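Local coordinates for protein S12 family peptidase (Streptomyces sp. 82F2, PDB 3WWX) that probably hydrolyses amide bonds with D-stereospecificity, as a serine peptidase of family S12 built on the beta-lactamase fold, at residues A[252-257]-A[266-271]; A[278-283]-A[289-294]; A[296-301]-A[340-345]. One frame throughout, in Å; residues are numbered along the deposited sequence.

Contact 1: A[252-257]-A[266-271]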
loop_
_atom_site.group_PDB
_atom_site.type_symbol
_atom_site.label_atom_id
_atom_site.label_comp_id
_atom_site.label_asym_id
_atom_site.label_seq_id
_atom_site.Cartn_x
_atom_site.Cartn_y
_atom_site.Cartn_z
ATOM N N ARG A 252 -8.068 11.892 0.039
ATOM C CA ARG A 252 -9.213 12.812 0.010
ATOM C C ARG A 252 -9.713 12.970 -1.423
ATOM O O ARG A 252 -10.906 12.806 -1.684
ATOM C CB ARG A 252 -8.834 14.181 0.578
ATOM C CG ARG A 252 -8.498 14.181 2.074
ATOM C CD ARG A 252 -7.980 15.547 2.542
ATOM N NE ARG A 252 -9.075 16.501 2.676
ATOM C CZ ARG A 252 -9.801 16.664 3.774
ATOM N NH1 ARG A 252 -9.518 15.998 4.885
ATOM N NH2 ARG A 252 -10.809 17.526 3.753
ATOM N N ALA A 253 -8.818 13.273 -2.358
ATOM C CA ALA A 253 -9.224 13.423 -3.759
ATOM C C ALA A 253 -9.856 12.157 -4.293
ATOM O O ALA A 253 -10.836 12.194 -5.037
ATOM C CB ALA A 253 -8.049 13.825 -4.622
ATOM N N LEU A 254 -9.279 11.018 -3.939
ATOM C CA LEU A 254 -9.807 9.753 -4.399
ATOM C C LEU A 254 -11.236 9.501 -3.928
ATOM O O LEU A 254 -12.130 9.234 -4.738
ATOM C CB LEU A 254 -8.922 8.615 -3.901
ATOM C CG LEU A 254 -9.329 7.208 -4.363
ATOM C CD1 LEU A 254 -9.183 7.052 -5.857
ATOM C CD2 LEU A 254 -8.437 6.174 -3.659
ATOM N N LEU A 255 -11.473 9.577 -2.630
ATOM C CA LEU A 255 -12.806 9.280 -2.101
ATOM C C LEU A 255 -13.832 10.350 -2.464
ATOM O O LEU A 255 -15.035 10.076 -2.505
ATOM C CB LEU A 255 -12.769 9.035 -0.580
ATOM C CG LEU A 255 -12.443 7.591 -0.151
ATOM C CD1 LEU A 255 -13.503 6.606 -0.605
ATOM C CD2 LEU A 255 -11.071 7.163 -0.632
ATOM N N GLN A 256 -13.352 11.547 -2.762
ATOM C CA GLN A 256 -14.214 12.623 -3.259
ATOM C C GLN A 256 -14.601 12.457 -4.724
ATOM O O GLN A 256 -15.441 13.218 -5.221
ATOM C CB GLN A 256 -13.528 13.974 -3.080
ATOM C CG GLN A 256 -13.444 14.451 -1.640
ATOM C CD GLN A 256 -12.480 15.596 -1.438
ATOM O OE1 GLN A 256 -12.054 16.238 -2.387
ATOM N NE2 GLN A 256 -12.130 15.858 -0.190
ATOM N N GLY A 257 -14.002 11.504 -5.423
ATOM C CA GLY A 257 -14.300 11.265 -6.822
ATOM C C GLY A 257 -13.550 12.146 -7.797
ATOM O O GLY A 257 -13.922 12.230 -8.983
ATOM N N ASN A 266 -17.334 3.504 -7.607
ATOM C CA ASN A 266 -18.238 2.487 -7.085
ATOM C C ASN A 266 -17.618 1.080 -7.135
ATOM O O ASN A 266 -17.764 0.296 -6.196
ATOM C CB ASN A 266 -19.527 2.452 -7.901
ATOM C CG ASN A 266 -20.509 1.442 -7.368
ATOM O OD1 ASN A 266 -20.944 1.524 -6.214
ATOM N ND2 ASN A 266 -20.857 0.463 -8.200
ATOM N N GLU A 267 -16.950 0.758 -8.234
ATOM C CA GLU A 267 -16.240 -0.519 -8.349
ATOM C C GLU A 267 -15.134 -0.599 -7.307
ATOM O O GLU A 267 -14.953 -1.632 -6.682
ATOM C CB GLU A 267 -15.682 -0.708 -9.755
ATOM C CG GLU A 267 -16.794 -1.008 -10.782
ATOM C CD GLU A 267 -16.294 -1.365 -12.177
ATOM O OE1 GLU A 267 -15.149 -1.834 -12.324
ATOM O OE2 GLU A 267 -17.069 -1.178 -13.150
ATOM N N MET A 268 -14.413 0.499 -7.121
ATOM C CA MET A 268 -13.302 0.512 -6.184
ATOM C C MET A 268 -13.764 0.240 -4.765
ATOM O O MET A 268 -13.056 -0.410 -3.991
ATOM C CB MET A 268 -12.588 1.853 -6.227
ATOM C CG MET A 268 -11.241 1.821 -5.527
ATOM S SD MET A 268 -10.397 3.404 -5.665
ATOM C CE MET A 268 -8.714 2.830 -5.878
ATOM N N THR A 269 -14.947 0.753 -4.424
ATOM C CA THR A 269 -15.500 0.625 -3.083
ATOM C C THR A 269 -16.475 -0.557 -2.948
ATOM O O THR A 269 -17.161 -0.666 -1.931
ATOM C CB THR A 269 -16.224 1.909 -2.638
ATOM O OG1 THR A 269 -17.264 2.225 -3.578
ATOM C CG2 THR A 269 -15.253 3.057 -2.542
ATOM N N THR A 270 -16.499 -1.447 -3.939
ATOM C CA THR A 270 -17.210 -2.709 -3.813
ATOM C C THR A 270 -16.269 -3.707 -3.150
ATOM O O THR A 270 -15.285 -4.145 -3.749
ATOM C CB THR A 270 -17.675 -3.212 -5.174
ATOM O OG1 THR A 270 -18.606 -2.267 -5.713
ATOM C CG2 THR A 270 -18.353 -4.579 -5.041
ATOM N N THR A 271 -16.566 -4.028 -1.903
ATOM C CA THR A 271 -15.629 -4.759 -1.065
ATOM C C THR A 271 -15.967 -6.230 -0.876
ATOM O O THR A 271 -17.136 -6.647 -0.977
ATOM C CB THR A 271 -15.498 -4.124 0.333
ATOM O OG1 THR A 271 -16.778 -4.074 0.966
ATOM C CG2 THR A 271 -14.938 -2.703 0.249
#

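Contact 2: A[278-283]-A[289-294]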
loop_
_atom_site.group_PDB
_atom_site.type_symbol
_atom_site.label_atom_id
_atom_site.label_comp_id
_atom_site.label_asym_id
_atom_site.label_seq_id
_atom_site.Cartn_x
_atom_site.Cartn_y
_atom_site.Cartn_z
ATOM N N TYR A 278 -14.341 -10.267 11.573
ATOM C CA TYR A 278 -14.333 -8.812 11.449
ATOM C C TYR A 278 -15.215 -8.414 10.274
ATOM O O TYR A 278 -14.715 -8.008 9.220
ATOM C CB TYR A 278 -12.908 -8.305 11.234
ATOM N N PRO A 279 -16.540 -8.526 10.449
ATOM C CA PRO A 279 -17.497 -8.410 9.347
ATOM C C PRO A 279 -17.560 -7.021 8.709
ATOM O O PRO A 279 -18.080 -6.895 7.601
ATOM C CB PRO A 279 -18.836 -8.757 10.011
ATOM C CG PRO A 279 -18.629 -8.470 11.442
ATOM C CD PRO A 279 -17.217 -8.836 11.721
ATOM N N ASN A 280 -17.048 -6.004 9.398
ATOM C CA ASN A 280 -17.085 -4.645 8.859
ATOM C C ASN A 280 -15.798 -4.242 8.154
ATOM O O ASN A 280 -15.692 -3.110 7.683
ATOM C CB ASN A 280 -17.378 -3.630 9.962
ATOM C CG ASN A 280 -18.757 -3.801 10.551
ATOM O OD1 ASN A 280 -19.722 -4.052 9.831
ATOM N ND2 ASN A 280 -18.857 -3.684 11.871
ATOM N N VAL A 281 -14.821 -5.141 8.110
ATOM C CA VAL A 281 -13.588 -4.879 7.374
ATOM C C VAL A 281 -13.774 -5.453 5.983
ATOM O O VAL A 281 -14.160 -6.620 5.830
ATOM C CB VAL A 281 -12.356 -5.506 8.049
ATOM C CG1 VAL A 281 -11.081 -5.250 7.225
ATOM C CG2 VAL A 281 -12.191 -4.949 9.433
ATOM N N GLY A 282 -13.557 -4.625 4.964
ATOM C CA GLY A 282 -13.724 -5.068 3.597
ATOM C C GLY A 282 -12.545 -4.629 2.757
ATOM O O GLY A 282 -11.890 -3.621 3.076
ATOM N N TYR A 283 -12.250 -5.396 1.712
ATOM C CA TYR A 283 -11.194 -5.013 0.771
ATOM C C TYR A 283 -11.799 -4.865 -0.611
ATOM O O TYR A 283 -12.423 -5.813 -1.126
ATOM C CB TYR A 283 -10.062 -6.043 0.776
ATOM C CG TYR A 283 -8.771 -5.504 0.185
ATOM C CD1 TYR A 283 -8.599 -5.416 -1.176
ATOM C CD2 TYR A 283 -7.734 -5.069 1.008
ATOM C CE1 TYR A 283 -7.436 -4.888 -1.725
ATOM C CE2 TYR A 283 -6.558 -4.546 0.471
ATOM C CZ TYR A 283 -6.414 -4.469 -0.892
ATOM O OH TYR A 283 -5.235 -3.975 -1.403
ATOM N N LYS A 289 -11.912 -0.836 3.665
ATOM C CA LYS A 289 -12.831 -0.125 4.551
ATOM C C LYS A 289 -12.825 -0.780 5.924
ATOM O O LYS A 289 -12.555 -1.973 6.059
ATOM C CB LYS A 289 -14.255 -0.107 3.990
ATOM C CG LYS A 289 -15.032 -1.377 4.185
ATOM C CD LYS A 289 -16.494 -1.246 3.757
ATOM C CE LYS A 289 -17.202 -2.560 3.974
ATOM N NZ LYS A 289 -18.630 -2.524 3.560
ATOM N N ASP A 290 -13.114 0.007 6.953
ATOM C CA ASP A 290 -13.217 -0.516 8.309
ATOM C C ASP A 290 -14.216 0.364 9.013
ATOM O O ASP A 290 -14.290 1.548 8.740
ATOM C CB ASP A 290 -11.851 -0.463 8.998
ATOM C CG ASP A 290 -11.809 -1.236 10.317
ATOM O OD1 ASP A 290 -12.782 -1.940 10.656
ATOM O OD2 ASP A 290 -10.761 -1.134 10.988
ATOM N N LYS A 291 -15.008 -0.210 9.901
ATOM C CA LYS A 291 -15.846 0.598 10.770
ATOM C C LYS A 291 -15.254 0.596 12.163
ATOM O O LYS A 291 -15.074 -0.460 12.777
ATOM C CB LYS A 291 -17.265 0.056 10.823
ATOM C CG LYS A 291 -18.141 0.979 11.644
ATOM C CD LYS A 291 -19.527 1.145 11.063
ATOM C CE LYS A 291 -20.278 -0.148 11.056
ATOM N NZ LYS A 291 -20.177 -0.827 12.372
ATOM N N LEU A 292 -14.959 1.784 12.664
ATOM C CA LEU A 292 -14.260 1.944 13.931
ATOM C C LEU A 292 -15.222 1.852 15.121
ATOM O O LEU A 292 -16.431 1.718 14.946
ATOM C CB LEU A 292 -13.493 3.260 13.930
ATOM C CG LEU A 292 -12.550 3.437 12.730
ATOM C CD1 LEU A 292 -11.954 4.814 12.777
ATOM C CD2 LEU A 292 -11.448 2.368 12.724
ATOM N N SER A 293 -14.671 1.900 16.325
ATOM C CA SER A 293 -15.439 1.585 17.523
ATOM C C SER A 293 -16.638 2.502 17.648
ATOM O O SER A 293 -17.714 2.058 18.062
ATOM C CB SER A 293 -14.552 1.692 18.769
ATOM O OG SER A 293 -14.134 3.016 19.006
ATOM N N CYS A 294 -16.444 3.767 17.275
ATOM C CA CYS A 294 -17.471 4.805 17.398
ATOM C C CYS A 294 -18.391 4.852 16.186
ATOM O O CYS A 294 -19.240 5.742 16.099
ATOM C CB CYS A 294 -16.841 6.172 17.601
ATOM S SG CYS A 294 -15.900 6.802 16.177
#

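Contact 3: A[296-301]-A[340-345]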
loop_
_atom_site.group_PDB
_atom_site.type_symbol
_atom_site.label_atom_id
_atom_site.label_comp_id
_atom_site.label_asym_id
_atom_site.label_seq_id
_atom_site.Cartn_x
_atom_site.Cartn_y
_atom_site.Cartn_z
ATOM N N VAL A 296 -17.663 5.329 12.996
ATOM C CA VAL A 296 -17.130 6.012 11.828
ATOM C C VAL A 296 -16.451 5.011 10.899
ATOM O O VAL A 296 -15.615 4.185 11.326
ATOM C CB VAL A 296 -16.161 7.137 12.214
ATOM C CG1 VAL A 296 -15.454 7.712 10.999
ATOM C CG2 VAL A 296 -16.900 8.269 12.942
ATOM N N GLU A 297 -16.814 5.102 9.629
ATOM C CA GLU A 297 -16.283 4.242 8.595
ATOM C C GLU A 297 -15.146 4.959 7.887
ATOM O O GLU A 297 -15.291 6.092 7.423
ATOM C CB GLU A 297 -17.397 3.927 7.602
ATOM C CG GLU A 297 -16.978 3.080 6.430
ATOM C CD GLU A 297 -18.096 2.928 5.406
ATOM O OE1 GLU A 297 -18.209 3.735 4.441
ATOM O OE2 GLU A 297 -18.864 1.958 5.581
ATOM N N VAL A 298 -13.998 4.287 7.808
ATOM C CA VAL A 298 -12.832 4.850 7.132
ATOM C C VAL A 298 -12.396 3.970 5.985
ATOM O O VAL A 298 -12.597 2.755 5.988
ATOM C CB VAL A 298 -11.657 5.093 8.092
ATOM C CG1 VAL A 298 -11.995 6.237 9.029
ATOM C CG2 VAL A 298 -11.279 3.832 8.875
ATOM N N TRP A 299 -11.805 4.630 4.995
ATOM C CA TRP A 299 -11.331 4.037 3.754
ATOM C C TRP A 299 -9.864 4.385 3.592
ATOM O O TRP A 299 -9.454 5.524 3.807
ATOM C CB TRP A 299 -12.128 4.580 2.549
ATOM C CG TRP A 299 -13.551 4.129 2.582
ATOM C CD1 TRP A 299 -14.581 4.690 3.296
ATOM C CD2 TRP A 299 -14.106 3.011 1.885
ATOM N NE1 TRP A 299 -15.733 3.967 3.099
ATOM C CE2 TRP A 299 -15.470 2.939 2.229
ATOM C CE3 TRP A 299 -13.580 2.055 1.011
ATOM C CZ2 TRP A 299 -16.324 1.961 1.719
ATOM C CZ3 TRP A 299 -14.416 1.077 0.510
ATOM C CH2 TRP A 299 -15.780 1.028 0.873
ATOM N N GLY A 300 -9.056 3.420 3.183
ATOM C CA GLY A 300 -7.635 3.706 3.044
ATOM C C GLY A 300 -6.839 2.434 2.859
ATOM O O GLY A 300 -7.320 1.479 2.265
ATOM N N HIS A 301 -5.620 2.414 3.377
ATOM C CA HIS A 301 -4.770 1.241 3.223
ATOM C C HIS A 301 -3.627 1.382 4.205
ATOM O O HIS A 301 -3.197 2.490 4.514
ATOM C CB HIS A 301 -4.231 1.178 1.782
ATOM C CG HIS A 301 -3.996 -0.213 1.260
ATOM N ND1 HIS A 301 -2.892 -0.968 1.587
ATOM C CD2 HIS A 301 -4.715 -0.957 0.385
ATOM C CE1 HIS A 301 -2.958 -2.134 0.952
ATOM N NE2 HIS A 301 -4.051 -2.151 0.224
ATOM N N ALA A 340 -7.779 6.888 17.709
ATOM C CA ALA A 340 -7.642 8.156 18.415
ATOM C C ALA A 340 -8.153 9.304 17.547
ATOM O O ALA A 340 -8.926 10.167 17.986
ATOM C CB ALA A 340 -6.209 8.384 18.803
ATOM N N GLU A 341 -7.742 9.303 16.289
ATOM C CA GLU A 341 -8.091 10.393 15.399
ATOM C C GLU A 341 -9.573 10.404 15.059
ATOM O O GLU A 341 -10.209 11.467 15.127
ATOM C CB GLU A 341 -7.261 10.311 14.116
ATOM C CG GLU A 341 -7.592 11.389 13.071
ATOM C CD GLU A 341 -7.400 12.811 13.574
ATOM O OE1 GLU A 341 -8.114 13.714 13.102
ATOM O OE2 GLU A 341 -6.494 13.058 14.407
ATOM N N PHE A 342 -10.132 9.270 14.670
ATOM C CA PHE A 342 -11.509 9.259 14.166
ATOM C C PHE A 342 -12.561 9.085 15.255
ATOM O O PHE A 342 -13.715 9.453 15.046
ATOM C CB PHE A 342 -11.675 8.211 13.075
ATOM C CG PHE A 342 -10.943 8.553 11.813
ATOM C CD1 PHE A 342 -11.493 9.415 10.881
ATOM C CD2 PHE A 342 -9.685 8.036 11.574
ATOM C CE1 PHE A 342 -10.799 9.740 9.730
ATOM C CE2 PHE A 342 -8.984 8.382 10.438
ATOM C CZ PHE A 342 -9.543 9.220 9.514
ATOM N N CYS A 343 -12.167 8.539 16.406
ATOM C CA CYS A 343 -13.115 8.293 17.507
ATOM C C CYS A 343 -12.732 8.962 18.820
ATOM O O CYS A 343 -13.516 8.914 19.779
ATOM C CB CYS A 343 -13.280 6.789 17.727
ATOM S SG CYS A 343 -14.031 5.945 16.334
ATOM N N GLY A 344 -11.557 9.591 18.869
ATOM C CA GLY A 344 -11.087 10.228 20.090
ATOM C C GLY A 344 -10.702 9.236 21.169
ATOM O O GLY A 344 -10.611 9.601 22.342
ATOM N N THR A 345 -10.473 7.986 20.778
ATOM C CA THR A 345 -10.155 6.908 21.709
ATOM C C THR A 345 -8.788 7.128 22.355
ATOM O O THR A 345 -7.768 7.247 21.668
ATOM C CB THR A 345 -10.163 5.540 20.992
ATOM O OG1 THR A 345 -11.408 5.352 20.306
ATOM C CG2 THR A 345 -9.963 4.396 21.988
#

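Contact 1: A[252-257]-A[266-271]
Leu-254 and Met-268 meet tip to tip between the ends of two successive helices, 244-255 and 262-268. Leu-254 holds its CG anti to the backbone N (chi1 -178°), which carries both methyls out from the side of its helix. CD1 of Leu-254 lies 3.8 Å from the thioether SD of Met-268, and CD2 lies 4.0 Å from CE of the same methionine. The sulfur therefore rests against the leucine fork. A long, unbranched methionine suits this place, because the backbones stay well apart: the nearest CA atoms, those of Leu-255 and Thr-269, are 9.1 Å from each other. One residue on, Leu-255 makes a looser contact, its CD1 4.4 Å from CG2 of Thr-269. That threonine offers its methyl to the leucine while its OG1 is hydrogen-bonded to the carbonyl of Leu-265, so one small side chain serves an apolar neighbour and its own helix end. At Gly-257 the first helix closes in a Schellman motif with positive phi (84°), a conformation that glycine adopts readily; its N bonds to Leu-254 O at 3.0 Å. Thr-61 of helix 55-68 touches both Leu-254 and Met-268, and Trp-299 of the main sheet touches both Leu-255 and Thr-269. The arrangement is a buried helix-helix contact in the beta-lactamase fold, where helices pack against one another and against the central antiparallel sheet.

Contact 2: A[278-283]-A[289-294]
A beta hairpin toward one side of the main antiparallel sheet, next to its outermost strand 272-273, joins Gly-282 to Lys-289, strand 282-283 pairing with strand 288-291. The two residues form an antiparallel hydrogen-bonded pair, and both of its bonds are nearly straight: Gly-282 N gives to Lys-289 O at 3.0 Å, and Lys-289 N returns to Gly-282 O at 2.8 Å. A CA-H...O contact of 3.4 Å from Val-281 CA to Lys-289 O adds a second approach to the same carbonyl oxygen. Lys-289 takes the crowded position at chi1 (79°), with CG between its backbone N and carbonyl carbon, and then runs fully extended past Gly-282. Glycine suits the site opposite: with no side chain, it lets the lysine chain run closely past its backbone. Farther along, strand 288-291 also bonds through Asp-290 to Val-298, so the hairpin is built into the sheet of the beta-lactamase fold, with strand 272-273 beyond it on one side and strand 297-305 on the other. Val-281 and Asp-290 cross at an angle, the methyl CG2 of Val-281 reaching 3.3 Å from Asp-290 OD1; the other carboxylate oxygen, OD2, has a weak hydrogen bond to Gln-335 of helix 334-343. A type I turn from Tyr-278 to Val-281, closed by Val-281 N to Tyr-278 O at 3.1 Å, brings Asn-280 beside Lys-291. Asn-280 CB and Lys-291 CB lie 3.8 Å apart, and the lysine, bent at chi2, chi3 and chi4, brings its end back toward the Asn-280 side chain, where both residues are exposed to solvent.

Contact 3: A[296-301]-A[340-345]
Val-296 and Phe-342 bring the backbones closest, with CA atoms 6.9 Å apart, where the start of strand 297-305 passes the last turn of helix 334-343. In the beta-lactamase fold such a C-terminal helix lies on one face of the central antiparallel sheet, and here Phe-342 is the residue that faces the strand. Its ring takes the methyl CG1 of Val-298 over one face in a CH-pi contact: CG1 stands 3.6 Å from the ring centroid and only 5° off the normal, almost equally far from all six carbons. Val-298 places CG1 anti to its own carbonyl carbon (chi1 -70°), and a beta-branched residue suits a strand while offering a methyl to the helix. CG of Glu-341 lies on the opposite face, offset toward the rim, so each face of the phenyl has an aliphatic neighbour. Val-296 adds a looser apolar contact, CG1 4.3 Å from Phe-342 CD1. The side chains of Glu-297 and Trp-299 lie on the other face of the strand from Val-298, and Trp-299 NE1 donates to Glu-297 OE1 at 2.8 Å, the oxygen close to the indole plane but the donor well above the carboxylate plane.

Followed from the N terminus, the three contacts come in series, none enclosing or crossing another. Contact 1 closes a short loop between two successive helices; contact 2 then closes the hairpin, and Thr-271, at the end of contact 1, packs against Gly-282 and Lys-289. Contact 3 spans the longest interval, bringing helix 334-343 back onto strand 297-305, the sheet neighbour of strand 288-291. Trp-299 joins contact 3 to contact 1 by touching Leu-255, Thr-269 and Thr-271. Contacts 2 and 3 are tied covalently by the Cys-294 to Cys-343 disulfide and, noncovalently, by a probable hydrogen bond between Tyr-283 OH and His-301 NE2 and by Leu-292 packing on Phe-342.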